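Local structure of Alr1585 protein (Nostoc sp., 5C2I) at residues 90-95 with 152-157; 28-33 with 71-76; 338-343 with 409-414. The protein binds haem and, as a DyP-type peroxidase, probably uses hydrogen peroxide to oxidise dyes and other substrates. The protein carries 1 engineered substitution. One frame throughout, in Å; residues are numbered along the deposited sequence.

Contact 1: residues 90-95 with 152-157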
ATOM      1  N   GLY A  90     -17.258 -10.545 -13.235  1.00 43.28           N
ATOM      2  CA  GLY A  90     -17.814 -11.596 -14.066  1.00 43.28           C
ATOM      3  C   GLY A  90     -17.105 -12.929 -13.905  1.00 38.91           C
ATOM      4  O   GLY A  90     -16.280 -13.120 -13.013  1.00 39.25           O
ATOM      5  N   ASP A  91     -17.472 -13.857 -14.766  1.00 34.09           N
ATOM      6  CA  ASP A  91     -16.790 -15.141 -14.866  1.00 31.66           C
ATOM      7  C   ASP A  91     -15.336 -14.902 -15.280  1.00 27.88           C
ATOM      8  O   ASP A  91     -14.979 -13.808 -15.753  1.00 26.77           O
ATOM      9  CB  ASP A  91     -17.446 -15.989 -15.960  1.00 31.91           C
ATOM     10  CG  ASP A  91     -18.889 -16.372 -15.656  1.00 31.92           C
ATOM     11  OD1 ASP A  91     -19.279 -16.434 -14.474  1.00 33.88           O
ATOM     12  OD2 ASP A  91     -19.634 -16.609 -16.629  1.00 30.97           O
ATOM     13  N   VAL A  92     -14.499 -15.935 -15.156  1.00 26.41           N
ATOM     14  CA  VAL A  92     -13.200 -15.904 -15.805  1.00 23.16           C
ATOM     15  C   VAL A  92     -13.375 -15.634 -17.273  1.00 19.65           C
ATOM     16  O   VAL A  92     -14.406 -15.960 -17.877  1.00 17.78           O
ATOM     17  CB  VAL A  92     -12.364 -17.230 -15.674  1.00 27.11           C
ATOM     18  CG1 VAL A  92     -11.907 -17.430 -14.255  1.00 30.93           C
ATOM     19  CG2 VAL A  92     -13.104 -18.437 -16.165  1.00 28.85           C
ATOM     20  N   PHE A  93     -12.349 -15.062 -17.862  1.00 17.82           N
ATOM     21  CA  PHE A  93     -12.291 -14.860 -19.294  1.00 17.07           C
ATOM     22  C   PHE A  93     -11.605 -16.058 -19.935  1.00 17.09           C
ATOM     23  O   PHE A  93     -10.597 -16.551 -19.410  1.00 17.96           O
ATOM     24  CB  PHE A  93     -11.484 -13.585 -19.623  1.00 16.05           C
ATOM     25  CG  PHE A  93     -11.414 -13.306 -21.090  1.00 15.63           C
ATOM     26  CD1 PHE A  93     -10.438 -13.931 -21.881  1.00 15.43           C
ATOM     27  CD2 PHE A  93     -12.431 -12.599 -21.712  1.00 15.95           C
ATOM     28  CE1 PHE A  93     -10.488 -13.831 -23.255  1.00 15.20           C
ATOM     29  CE2 PHE A  93     -12.429 -12.421 -23.090  1.00 15.99           C
ATOM     30  CZ  PHE A  93     -11.450 -13.030 -23.850  1.00 15.96           C
ATOM     31  N   ALA A  94     -12.103 -16.532 -21.076  1.00 16.45           N
ATOM     32  CA  ALA A  94     -11.409 -17.641 -21.771  1.00 16.38           C
ATOM     33  C   ALA A  94     -11.435 -17.514 -23.298  1.00 16.01           C
ATOM     34  O   ALA A  94     -12.490 -17.196 -23.891  1.00 16.50           O
ATOM     35  CB  ALA A  94     -11.991 -18.982 -21.339  1.00 17.03           C
ATOM     36  N   ASN A  95     -10.308 -17.867 -23.914  1.00 15.74           N
ATOM     37  CA  ASN A  95     -10.179 -18.033 -25.350  1.00 15.48           C
ATOM     38  C   ASN A  95      -9.732 -19.473 -25.625  1.00 16.19           C
ATOM     39  O   ASN A  95      -9.099 -20.135 -24.778  1.00 15.31           O
ATOM     40  CB  ASN A  95      -9.071 -17.163 -25.950  1.00 15.72           C
ATOM     41  CG  ASN A  95      -9.417 -15.716 -26.176  1.00 15.36           C
ATOM     42  OD1 ASN A  95      -8.610 -14.832 -25.860  1.00 15.23           O
ATOM     43  ND2 ASN A  95     -10.566 -15.441 -26.805  1.00 16.82           N
ATOM     44  N   VAL A 152      -5.102 -22.842 -24.894  1.00 17.18           N
ATOM     45  CA  VAL A 152      -6.163 -22.384 -24.013  1.00 17.46           C
ATOM     46  C   VAL A 152      -5.661 -21.140 -23.258  1.00 17.06           C
ATOM     47  O   VAL A 152      -4.597 -21.156 -22.643  1.00 16.80           O
ATOM     48  CB  VAL A 152      -6.520 -23.488 -23.024  1.00 19.01           C
ATOM     49  CG1 VAL A 152      -7.568 -23.037 -22.052  1.00 20.30           C
ATOM     50  CG2 VAL A 152      -7.006 -24.713 -23.772  1.00 20.76           C
ATOM     51  N   LEU A 153      -6.467 -20.084 -23.248  1.00 16.80           N
ATOM     52  CA  LEU A 153      -6.115 -18.850 -22.528  1.00 16.60           C
ATOM     53  C   LEU A 153      -7.235 -18.597 -21.524  1.00 16.80           C
ATOM     54  O   LEU A 153      -8.398 -18.495 -21.901  1.00 16.76           O
ATOM     55  CB  LEU A 153      -5.967 -17.691 -23.516  1.00 16.36           C
ATOM     56  CG  LEU A 153      -5.592 -16.296 -22.966  1.00 16.58           C
ATOM     57  CD1 LEU A 153      -5.005 -15.459 -24.111  1.00 17.99           C
ATOM     58  CD2 LEU A 153      -6.783 -15.574 -22.344  1.00 17.53           C
ATOM     59  N   ILE A 154      -6.871 -18.497 -20.243  1.00 17.36           N
ATOM     60  CA  ILE A 154      -7.801 -18.176 -19.171  1.00 17.99           C
ATOM     61  C   ILE A 154      -7.278 -16.997 -18.369  1.00 17.76           C
ATOM     62  O   ILE A 154      -6.091 -16.951 -18.062  1.00 18.11           O
ATOM     63  CB  ILE A 154      -7.990 -19.367 -18.198  1.00 20.32           C
ATOM     64  CG1 ILE A 154      -8.367 -20.631 -18.987  1.00 22.79           C
ATOM     65  CG2 ILE A 154      -9.147 -19.086 -17.232  1.00 20.30           C
ATOM     66  CD1 ILE A 154      -7.204 -21.515 -19.190  1.00 28.11           C
ATOM     67  N   ALA A 155      -8.137 -16.016 -18.085  1.00 16.79           N
ATOM     68  CA  ALA A 155      -7.711 -14.794 -17.467  1.00 16.86           C
ATOM     69  C   ALA A 155      -8.699 -14.273 -16.434  1.00 17.36           C
ATOM     70  O   ALA A 155      -9.906 -14.491 -16.532  1.00 16.65           O
ATOM     71  CB  ALA A 155      -7.413 -13.719 -18.548  1.00 16.77           C
ATOM     72  N   ASP A 156      -8.165 -13.605 -15.432  1.00 18.08           N
ATOM     73  CA  ASP A 156      -8.949 -13.111 -14.340  1.00 18.77           C
ATOM     74  C   ASP A 156      -8.094 -12.117 -13.535  1.00 19.88           C
ATOM     75  O   ASP A 156      -6.886 -12.233 -13.513  1.00 17.97           O
ATOM     76  CB  ASP A 156      -9.388 -14.227 -13.405  1.00 20.36           C
ATOM     77  CG  ASP A 156     -10.643 -13.849 -12.608  1.00 22.70           C
ATOM     78  OD1 ASP A 156     -11.768 -13.987 -13.163  1.00 28.63           O
ATOM     79  OD2 ASP A 156     -10.529 -13.328 -11.479  1.00 23.36           O
ATOM     80  N   ASP A 157      -8.749 -11.154 -12.880  1.00 20.15           N
ATOM     81  CA  ASP A 157      -8.012 -10.247 -11.978  1.00 21.46           C
ATOM     82  C   ASP A 157      -7.593 -10.890 -10.649  1.00 21.52           C
ATOM     83  O   ASP A 157      -6.611 -10.449 -10.056  1.00 22.22           O
ATOM     84  CB  ASP A 157      -8.853  -9.008 -11.683  1.00 23.01           C
ATOM     85  CG  ASP A 157      -9.013  -8.107 -12.923  1.00 24.59           C
ATOM     86  OD1 ASP A 157      -8.108  -7.991 -13.739  1.00 22.43           O
ATOM     87  OD2 ASP A 157     -10.085  -7.503 -13.030  1.00 31.07           O
TER
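Phe93 and Leu153 face the same side of an antiparallel beta ladder, a textbook case of how paired strands sort their side chains. The ladder lies at the margin of the sheet in the DyP-type alpha+beta barrel domain, where strand 93-98, outermost within this chain, runs beside strand 150-156. Phe93, Asn95, Leu153 and Ala155 share one face; Ala94 and Ile154 take the other. The ring of Phe93, its CG anti to the backbone N (chi1 -179°), is met by Leu153 at the rim and not over the face: CD2 of Leu153 lies near the ring plane, 4.0 Å from Phe93 CD1, and the two side chains cross obliquely. Asn95 OD1 also reaches the ring edge in plane. Asn95 and Leu153 run side by side and point the same way, with Asn95 CB 4.0 Å from Leu153 CB. The amide end of Asn95 is polar and buried, and ND2 donates to both Gly32 O and Gln31 OE1, which ties this strand to the loop that follows helix 24-29. On the other face Ile154 CG2 comes 4.0 Å from CB of Val92, the residue just before the strand; these two also lie alongside, and helix 159-176 packs on them through Ile165, Leu162 and Val166. Val92 also meets Asp156, here at about a right angle, its CG1 3.6 Å from Asp156 OD1, while Asp156 OD2 accepts from Asp158 N. Four backbone hydrogen bonds, two in each of the pairs Phe93-Ala155 and Asn95-Leu153, hold the strands together. Leu153 O accepts the N-H of Asn95 at 2.8 Å in its carbonyl plane, and Ala94 CA makes a weaker CA-H...O approach to it at 3.1 Å.

Contact 2: residues 28-33 with 71-76; sequences NDLQGN and TSAKKQ
Residues 30-32, in the loop leaving helix 24-29, are joined by backbone bonds to residues 71-73, where helix 73-86 of the alpha+beta barrel domain begins; the case illustrates how a helix start is satisfied by a neighbouring loop. A single backbone bridge joins Gln31 to Ser72: Ala73 N donates to Leu30 O at 2.8 Å, and Gly32 N returns a bond to Thr71 O, nearly straight at 170°. Gln76 adds a side-chain bond further along the helix. With CG anti to its backbone N (chi1 -179°) and the chain extended beyond, its OE1 accepts from Asn33 N at 2.9 Å and lies 3.1 Å from Gly32 CA, a closeness that the missing side chain of Gly32 permits. Gln76 NE2 in turn donates to Lys36 O. An alanine in place of Gln76 would probably leave Asn33 N and Lys36 O without these mates and open a gap beside Gly32. At the opposite end of the contact Asn28 and Lys74 lie side by side, Asn28 OD1 3.5 Å from Lys74 CD, while Lys74 NZ goes on to a salt bridge with Asp78. A water bridges the segments, donating to Asn28 OD1 and bonded to Ser72 OG. Ser72 is the N-cap, and its OG accepts from Lys75 N at 2.9 Å. The amide of Ala73 is thus paired with the loop, those of Lys75 and Gln76 with Ser72 itself. With Leu30 O and Ser72 OG accepting from first-turn amides, their partial negative charge would probably be favoured at the positive end of the helix dipole.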
ATOM      1  N   ASN A  28     -21.877 -12.033 -30.941  1.00 21.15           N
ATOM      2  CA  ASN A  28     -22.290 -13.200 -30.196  1.00 21.75           C
ATOM      3  C   ASN A  28     -21.458 -14.428 -30.492  1.00 20.59           C
ATOM      4  O   ASN A  28     -21.262 -15.246 -29.626  1.00 20.13           O
ATOM      5  CB  ASN A  28     -23.759 -13.540 -30.518  1.00 24.81           C
ATOM      6  CG  ASN A  28     -24.350 -14.494 -29.495  1.00 28.94           C
ATOM      7  OD1 ASN A  28     -24.256 -14.274 -28.283  1.00 30.56           O
ATOM      8  ND2 ASN A  28     -24.887 -15.623 -29.976  1.00 32.30           N
ATOM      9  N   ASP A  29     -20.966 -14.557 -31.717  1.00 19.90           N
ATOM     10  CA  ASP A  29     -20.222 -15.762 -32.152  1.00 18.91           C
ATOM     11  C   ASP A  29     -18.732 -15.575 -32.265  1.00 17.95           C
ATOM     12  O   ASP A  29     -17.979 -16.559 -32.528  1.00 17.52           O
ATOM     13  CB  ASP A  29     -20.778 -16.297 -33.496  1.00 19.58           C
ATOM     14  CG  ASP A  29     -20.538 -17.812 -33.677  1.00 19.54           C
ATOM     15  OD1 ASP A  29     -20.515 -18.518 -32.648  1.00 18.94           O
ATOM     16  OD2 ASP A  29     -20.469 -18.291 -34.851  1.00 19.95           O
ATOM     17  N   LEU A  30     -18.278 -14.337 -32.079  1.00 17.39           N
ATOM     18  CA  LEU A  30     -16.829 -14.010 -32.130  1.00 16.62           C
ATOM     19  C   LEU A  30     -16.277 -14.130 -30.731  1.00 16.23           C
ATOM     20  O   LEU A  30     -16.895 -13.631 -29.764  1.00 16.49           O
ATOM     21  CB  LEU A  30     -16.638 -12.568 -32.609  1.00 16.94           C
ATOM     22  CG  LEU A  30     -15.217 -11.989 -32.604  1.00 16.52           C
ATOM     23  CD1 LEU A  30     -14.372 -12.687 -33.678  1.00 16.73           C
ATOM     24  CD2 LEU A  30     -15.240 -10.503 -32.858  1.00 16.57           C
ATOM     25  N   GLN A  31     -15.113 -14.723 -30.595  1.00 15.69           N
ATOM     26  CA  GLN A  31     -14.444 -14.766 -29.283  1.00 15.50           C
ATOM     27  C   GLN A  31     -14.004 -13.349 -28.836  1.00 14.89           C
ATOM     28  O   GLN A  31     -13.711 -12.480 -29.650  1.00 14.87           O
ATOM     29  CB  GLN A  31     -13.208 -15.663 -29.322  1.00 15.87           C
ATOM     30  CG  GLN A  31     -13.533 -17.132 -29.472  1.00 16.50           C
ATOM     31  CD  GLN A  31     -12.333 -18.011 -29.213  1.00 16.88           C
ATOM     32  OE1 GLN A  31     -11.693 -17.920 -28.152  1.00 17.34           O
ATOM     33  NE2 GLN A  31     -12.025 -18.872 -30.159  1.00 16.53           N
ATOM     34  N   GLY A  32     -13.970 -13.135 -27.532  1.00 14.92           N
ATOM     35  CA  GLY A  32     -13.414 -11.932 -26.931  1.00 15.05           C
ATOM     36  C   GLY A  32     -11.903 -11.817 -27.078  1.00 14.84           C
ATOM     37  O   GLY A  32     -11.244 -12.706 -27.639  1.00 14.01           O
ATOM     38  N   ASN A  33     -11.367 -10.682 -26.604  1.00 14.81           N
ATOM     39  CA  ASN A  33      -9.931 -10.369 -26.614  1.00 14.63           C
ATOM     40  C   ASN A  33      -9.383 -10.019 -27.987  1.00 14.46           C
ATOM     41  O   ASN A  33      -8.192  -9.714 -28.114  1.00 14.52           O
ATOM     42  CB  ASN A  33      -9.112 -11.524 -25.994  1.00 15.24           C
ATOM     43  CG  ASN A  33      -7.727 -11.113 -25.530  1.00 15.91           C
ATOM     44  OD1 ASN A  33      -7.510 -10.007 -25.026  1.00 16.97           O
ATOM     45  ND2 ASN A  33      -6.781 -12.037 -25.663  1.00 15.77           N
ATOM     46  N   THR A  71     -15.452 -17.015 -23.806  1.00 16.97           N
ATOM     47  CA  THR A  71     -16.064 -15.704 -23.719  1.00 16.95           C
ATOM     48  C   THR A  71     -16.246 -15.133 -25.115  1.00 16.68           C
ATOM     49  O   THR A  71     -15.270 -14.921 -25.810  1.00 16.64           O
ATOM     50  CB  THR A  71     -15.153 -14.765 -22.914  1.00 16.79           C
ATOM     51  OG1 THR A  71     -14.790 -15.380 -21.677  1.00 16.93           O
ATOM     52  CG2 THR A  71     -15.854 -13.435 -22.606  1.00 17.24           C
ATOM     53  N   SER A  72     -17.488 -14.810 -25.485  1.00 16.44           N
ATOM     54  CA  SER A  72     -17.720 -14.071 -26.721  1.00 16.39           C
ATOM     55  C   SER A  72     -17.393 -12.570 -26.541  1.00 16.43           C
ATOM     56  O   SER A  72     -17.328 -12.060 -25.425  1.00 15.25           O
ATOM     57  CB  SER A  72     -19.162 -14.237 -27.157  1.00 16.92           C
ATOM     58  OG  SER A  72     -20.029 -13.573 -26.267  1.00 17.13           O
ATOM     59  N   ALA A  73     -17.307 -11.849 -27.654  1.00 16.81           N
ATOM     60  CA  ALA A  73     -17.177 -10.400 -27.588  1.00 17.06           C
ATOM     61  C   ALA A  73     -18.381  -9.743 -26.895  1.00 18.26           C
ATOM     62  O   ALA A  73     -18.221  -8.808 -26.113  1.00 17.92           O
ATOM     63  CB  ALA A  73     -16.976  -9.838 -28.977  1.00 17.19           C
ATOM     64  N   LYS A  74     -19.575 -10.266 -27.141  1.00 19.08           N
ATOM     65  CA  LYS A  74     -20.761  -9.780 -26.467  1.00 21.50           C
ATOM     66  C   LYS A  74     -20.698 -10.015 -24.966  1.00 20.17           C
ATOM     67  O   LYS A  74     -20.969  -9.100 -24.189  1.00 21.38           O
ATOM     68  CB  LYS A  74     -22.034 -10.419 -27.075  1.00 24.26           C
ATOM     69  CG  LYS A  74     -23.385 -10.101 -26.397  1.00 28.17           C
ATOM     70  CD  LYS A  74     -24.479 -11.139 -26.727  1.00 34.22           C
ATOM     71  CE  LYS A  74     -25.890 -10.627 -26.282  1.00 39.43           C
ATOM     72  NZ  LYS A  74     -26.002 -10.662 -24.792  1.00 42.72           N
ATOM     73  N   LYS A  75     -20.344 -11.213 -24.555  1.00 19.86           N
ATOM     74  CA  LYS A  75     -20.222 -11.538 -23.127  1.00 20.92           C
ATOM     75  C   LYS A  75     -19.150 -10.665 -22.467  1.00 19.35           C
ATOM     76  O   LYS A  75     -19.373 -10.151 -21.378  1.00 20.25           O
ATOM     77  CB  LYS A  75     -19.923 -13.024 -22.912  1.00 21.67           C
ATOM     78  CG  LYS A  75     -19.810 -13.436 -21.453  1.00 23.04           C
ATOM     79  CD  LYS A  75     -21.169 -13.400 -20.772  1.00 27.39           C
ATOM     80  CE  LYS A  75     -21.029 -13.677 -19.266  1.00 29.01           C
ATOM     81  NZ  LYS A  75     -22.305 -13.615 -18.529  1.00 29.50           N
ATOM     82  N   GLN A  76     -18.018 -10.501 -23.134  1.00 18.81           N
ATOM     83  CA  GLN A  76     -16.940  -9.650 -22.623  1.00 17.70           C
ATOM     84  C   GLN A  76     -17.449  -8.212 -22.351  1.00 18.89           C
ATOM     85  O   GLN A  76     -17.242  -7.677 -21.251  1.00 18.12           O
ATOM     86  CB  GLN A  76     -15.800  -9.601 -23.607  1.00 17.05           C
ATOM     87  CG  GLN A  76     -14.635  -8.762 -23.156  1.00 16.25           C
ATOM     88  CD  GLN A  76     -13.582  -8.602 -24.207  1.00 16.82           C
ATOM     89  OE1 GLN A  76     -13.524  -9.391 -25.159  1.00 16.39           O
ATOM     90  NE2 GLN A  76     -12.679  -7.618 -24.020  1.00 15.69           N
TER
HETATM   91  O   HOH W   1     -22.521 -14.518 -26.427  1.00 29.32           O

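Contact 3: residues 338-343 with 409-414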
ATOM      1  N   GLY A 338       2.563   7.215 -42.422  1.00 18.14           N
ATOM      2  CA  GLY A 338       2.664   7.920 -43.694  1.00 19.27           C
ATOM      3  C   GLY A 338       4.012   7.943 -44.384  1.00 19.33           C
ATOM      4  O   GLY A 338       4.089   8.357 -45.562  1.00 20.26           O
ATOM      5  N   ASP A 339       5.092   7.556 -43.693  1.00 19.32           N
ATOM      6  CA  ASP A 339       6.442   7.619 -44.350  1.00 20.26           C
ATOM      7  C   ASP A 339       6.454   6.848 -45.665  1.00 20.51           C
ATOM      8  O   ASP A 339       7.116   7.276 -46.612  1.00 22.23           O
ATOM      9  CB  ASP A 339       7.578   7.041 -43.473  1.00 19.87           C
ATOM     10  CG  ASP A 339       8.020   7.960 -42.371  1.00 19.75           C
ATOM     11  OD1 ASP A 339       7.780   9.197 -42.424  1.00 19.98           O
ATOM     12  OD2 ASP A 339       8.624   7.427 -41.400  1.00 20.09           O
ATOM     13  N   THR A 340       5.765   5.706 -45.741  1.00 20.91           N
ATOM     14  CA  THR A 340       5.834   4.883 -46.976  1.00 21.45           C
ATOM     15  C   THR A 340       5.028   5.501 -48.119  1.00 23.29           C
ATOM     16  O   THR A 340       5.381   5.357 -49.300  1.00 24.22           O
ATOM     17  CB  THR A 340       5.393   3.418 -46.798  1.00 21.16           C
ATOM     18  OG1 THR A 340       3.962   3.342 -46.643  1.00 20.55           O
ATOM     19  CG2 THR A 340       6.098   2.748 -45.627  1.00 20.91           C
ATOM     20  N   ALA A 341       4.000   6.258 -47.752  1.00 24.42           N
ATOM     21  CA  ALA A 341       3.166   6.949 -48.714  1.00 27.21           C
ATOM     22  C   ALA A 341       3.853   8.168 -49.306  1.00 28.66           C
ATOM     23  O   ALA A 341       3.595   8.527 -50.442  1.00 31.96           O
ATOM     24  CB  ALA A 341       1.828   7.320 -48.067  1.00 27.41           C
ATOM     25  N   ARG A 342       4.723   8.823 -48.549  1.00 32.16           N
ATOM     26  CA  ARG A 342       5.565   9.881 -49.097  1.00 35.21           C
ATOM     27  C   ARG A 342       6.765   9.421 -49.866  1.00 36.41           C
ATOM     28  O   ARG A 342       7.112   9.972 -50.914  1.00 33.90           O
ATOM     29  CB  ARG A 342       6.219  10.668 -47.991  1.00 37.80           C
ATOM     30  CG  ARG A 342       5.338  11.657 -47.324  1.00 39.85           C
ATOM     31  CD  ARG A 342       6.186  12.438 -46.336  1.00 42.28           C
ATOM     32  NE  ARG A 342       6.355  11.684 -45.090  1.00 42.14           N
ATOM     33  CZ  ARG A 342       5.427  11.581 -44.135  1.00 38.94           C
ATOM     34  NH1 ARG A 342       4.255  12.197 -44.267  1.00 40.83           N
ATOM     35  NH2 ARG A 342       5.661  10.872 -43.040  1.00 33.60           N
ATOM     36  N   LEU A 343       7.487   8.495 -49.254  1.00 37.83           N
ATOM     37  CA  LEU A 343       8.880   8.274 -49.622  1.00 37.98           C
ATOM     38  C   LEU A 343       8.954   7.219 -50.681  1.00 39.18           C
ATOM     39  O   LEU A 343       9.824   7.291 -51.538  1.00 37.92           O
ATOM     40  CB  LEU A 343       9.729   7.884 -48.387  1.00 36.11           C
ATOM     41  CG  LEU A 343       9.926   9.001 -47.346  1.00 36.69           C
ATOM     42  CD1 LEU A 343      10.595   8.449 -46.101  1.00 35.47           C
ATOM     43  CD2 LEU A 343      10.745  10.175 -47.951  1.00 38.78           C
ATOM     44  N   ASN A 409      17.323  -1.106 -45.186  1.00 22.47           N
ATOM     45  CA  ASN A 409      16.948  -0.066 -46.126  1.00 23.47           C
ATOM     46  C   ASN A 409      15.464   0.322 -46.061  1.00 22.82           C
ATOM     47  O   ASN A 409      14.952   0.987 -46.957  1.00 21.96           O
ATOM     48  CB  ASN A 409      17.351  -0.458 -47.538  1.00 25.71           C
ATOM     49  CG  ASN A 409      18.865  -0.526 -47.694  1.00 27.80           C
ATOM     50  OD1 ASN A 409      19.622   0.048 -46.879  1.00 27.74           O
ATOM     51  ND2 ASN A 409      19.300  -1.136 -48.768  1.00 29.93           N
ATOM     52  N   PHE A 410      14.814  -0.008 -44.944  1.00 21.04           N
ATOM     53  CA  PHE A 410      13.472   0.507 -44.705  1.00 19.57           C
ATOM     54  C   PHE A 410      13.474   1.522 -43.555  1.00 19.28           C
ATOM     55  O   PHE A 410      14.006   1.229 -42.492  1.00 18.74           O
ATOM     56  CB  PHE A 410      12.466  -0.615 -44.366  1.00 18.93           C
ATOM     57  CG  PHE A 410      11.066  -0.084 -44.142  1.00 17.93           C
ATOM     58  CD1 PHE A 410      10.250   0.172 -45.220  1.00 18.14           C
ATOM     59  CD2 PHE A 410      10.644   0.314 -42.883  1.00 17.34           C
ATOM     60  CE1 PHE A 410       8.987   0.749 -45.049  1.00 18.44           C
ATOM     61  CE2 PHE A 410       9.401   0.899 -42.694  1.00 17.08           C
ATOM     62  CZ  PHE A 410       8.565   1.119 -43.782  1.00 17.61           C
ATOM     63  N   VAL A 411      12.782   2.654 -43.666  1.00 19.90           N
ATOM     64  CA  VAL A 411      12.049   3.131 -44.858  1.00 20.74           C
ATOM     65  C   VAL A 411      12.973   3.756 -45.888  1.00 22.29           C
ATOM     66  O   VAL A 411      12.582   3.933 -47.037  1.00 21.89           O
ATOM     67  CB  VAL A 411      10.960   4.179 -44.451  1.00 20.47           C
ATOM     68  CG1 VAL A 411      11.589   5.500 -44.004  1.00 20.77           C
ATOM     69  CG2 VAL A 411       9.973   4.395 -45.600  1.00 20.59           C
ATOM     70  N   GLN A 412      14.199   4.094 -45.498  1.00 23.37           N
ATOM     71  CA  GLN A 412      15.156   4.616 -46.483  1.00 26.19           C
ATOM     72  C   GLN A 412      16.494   3.887 -46.345  1.00 26.33           C
ATOM     73  O   GLN A 412      16.751   3.212 -45.327  1.00 23.58           O
ATOM     74  CB  GLN A 412      15.251   6.146 -46.420  1.00 29.43           C
ATOM     75  CG  GLN A 412      15.774   6.751 -45.161  1.00 31.00           C
ATOM     76  CD  GLN A 412      16.158   8.233 -45.348  1.00 33.66           C
ATOM     77  OE1 GLN A 412      15.582   8.953 -46.184  1.00 37.11           O
ATOM     78  NE2 GLN A 412      17.139   8.689 -44.566  1.00 32.71           N
ATOM     79  N   VAL A 413      17.292   3.979 -47.401  1.00 26.37           N
ATOM     80  CA  VAL A 413      18.566   3.307 -47.469  1.00 27.27           C
ATOM     81  C   VAL A 413      19.390   3.687 -46.237  1.00 25.20           C
ATOM     82  O   VAL A 413      19.379   4.832 -45.785  1.00 25.65           O
ATOM     83  CB  VAL A 413      19.324   3.676 -48.781  1.00 30.12           C
ATOM     84  CG1 VAL A 413      20.719   3.094 -48.773  1.00 32.60           C
ATOM     85  CG2 VAL A 413      18.563   3.173 -49.999  1.00 32.47           C
ATOM     86  N   ASN A 414      20.057   2.696 -45.662  1.00 25.64           N
ATOM     87  CA  ASN A 414      20.924   2.861 -44.486  1.00 24.50           C
ATOM     88  C   ASN A 414      20.249   3.339 -43.209  1.00 22.91           C
ATOM     89  O   ASN A 414      20.913   3.903 -42.351  1.00 23.82           O
ATOM     90  CB  ASN A 414      22.140   3.728 -44.806  1.00 25.98           C
ATOM     91  CG  ASN A 414      22.968   3.138 -45.913  1.00 27.47           C
ATOM     92  OD1 ASN A 414      23.115   1.921 -46.008  1.00 29.96           O
ATOM     93  ND2 ASN A 414      23.445   3.967 -46.787  1.00 27.71           N
TER
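Asp339 and Val411 begin a small apolar contact in which the short helix 339-343 of the C-terminal DyP-type peroxidase region rests against a loop with a cis peptide between Phe410 and Val411, an example of irregular chain packed against a helix. Asp339 directs its CB toward the loop, 4.2 Å from Val411 CG2, but its carboxylate serves other partners. OD1 takes a salt bridge from Arg342 NH2 at 2.8 Å, on its anti side and close to the guanidinium plane, and OD2 pairs with Arg332. This side chain is about 11 Å from the bound haem. Thr340 follows, and its two branches divide the work. OG1 sits between the backbone N and the carbonyl carbon (chi1 73°) and bonds to Glu357 OE1, while the methyl CG2 touches the rim of the Phe410 ring in plane, 3.5 Å from Phe410 CZ. The same ring carries Val411 CB over the centre of one face, 3.8 Å above the plane, and stacks with Trp404; it is thus held by contacts at rim and face. Arg342 turns aside from the loop: besides Asp339 it pairs with Asp317, and the carbonyl oxygen of Gly338, at the N-cap, lies over its guanidinium. Leu343 closes the helix and returns to Val411, the loop residue that three helix side chains meet. The two side chains cross at about a right angle, and a single methyl of Leu343, CD1, faces both branches of the valine, 3.8 Å from Val411 CG1 and 4.1 Å from Val411 CG2.

Contacts 1 and 2 form one continuous region of the alpha+beta barrel domain. Their centres lie 12 Å apart; along the chain contact 2 closes before contact 1 opens, helix 73-86 of the former being followed directly by strand 93-98 of the latter. They also touch, Ala94 O lying 3.0 Å from Thr71 N in a probable hydrogen bond, so that loop, helix start and sheet edge are knit together. Contact 3 comes last, in the C-terminal peroxidase region and across the chain's centre from the others, its centre about 41 Å from that of contact 1 and 38 Å from that of contact 2. The three thus sample both DyP-family regions recognised in this haem protein.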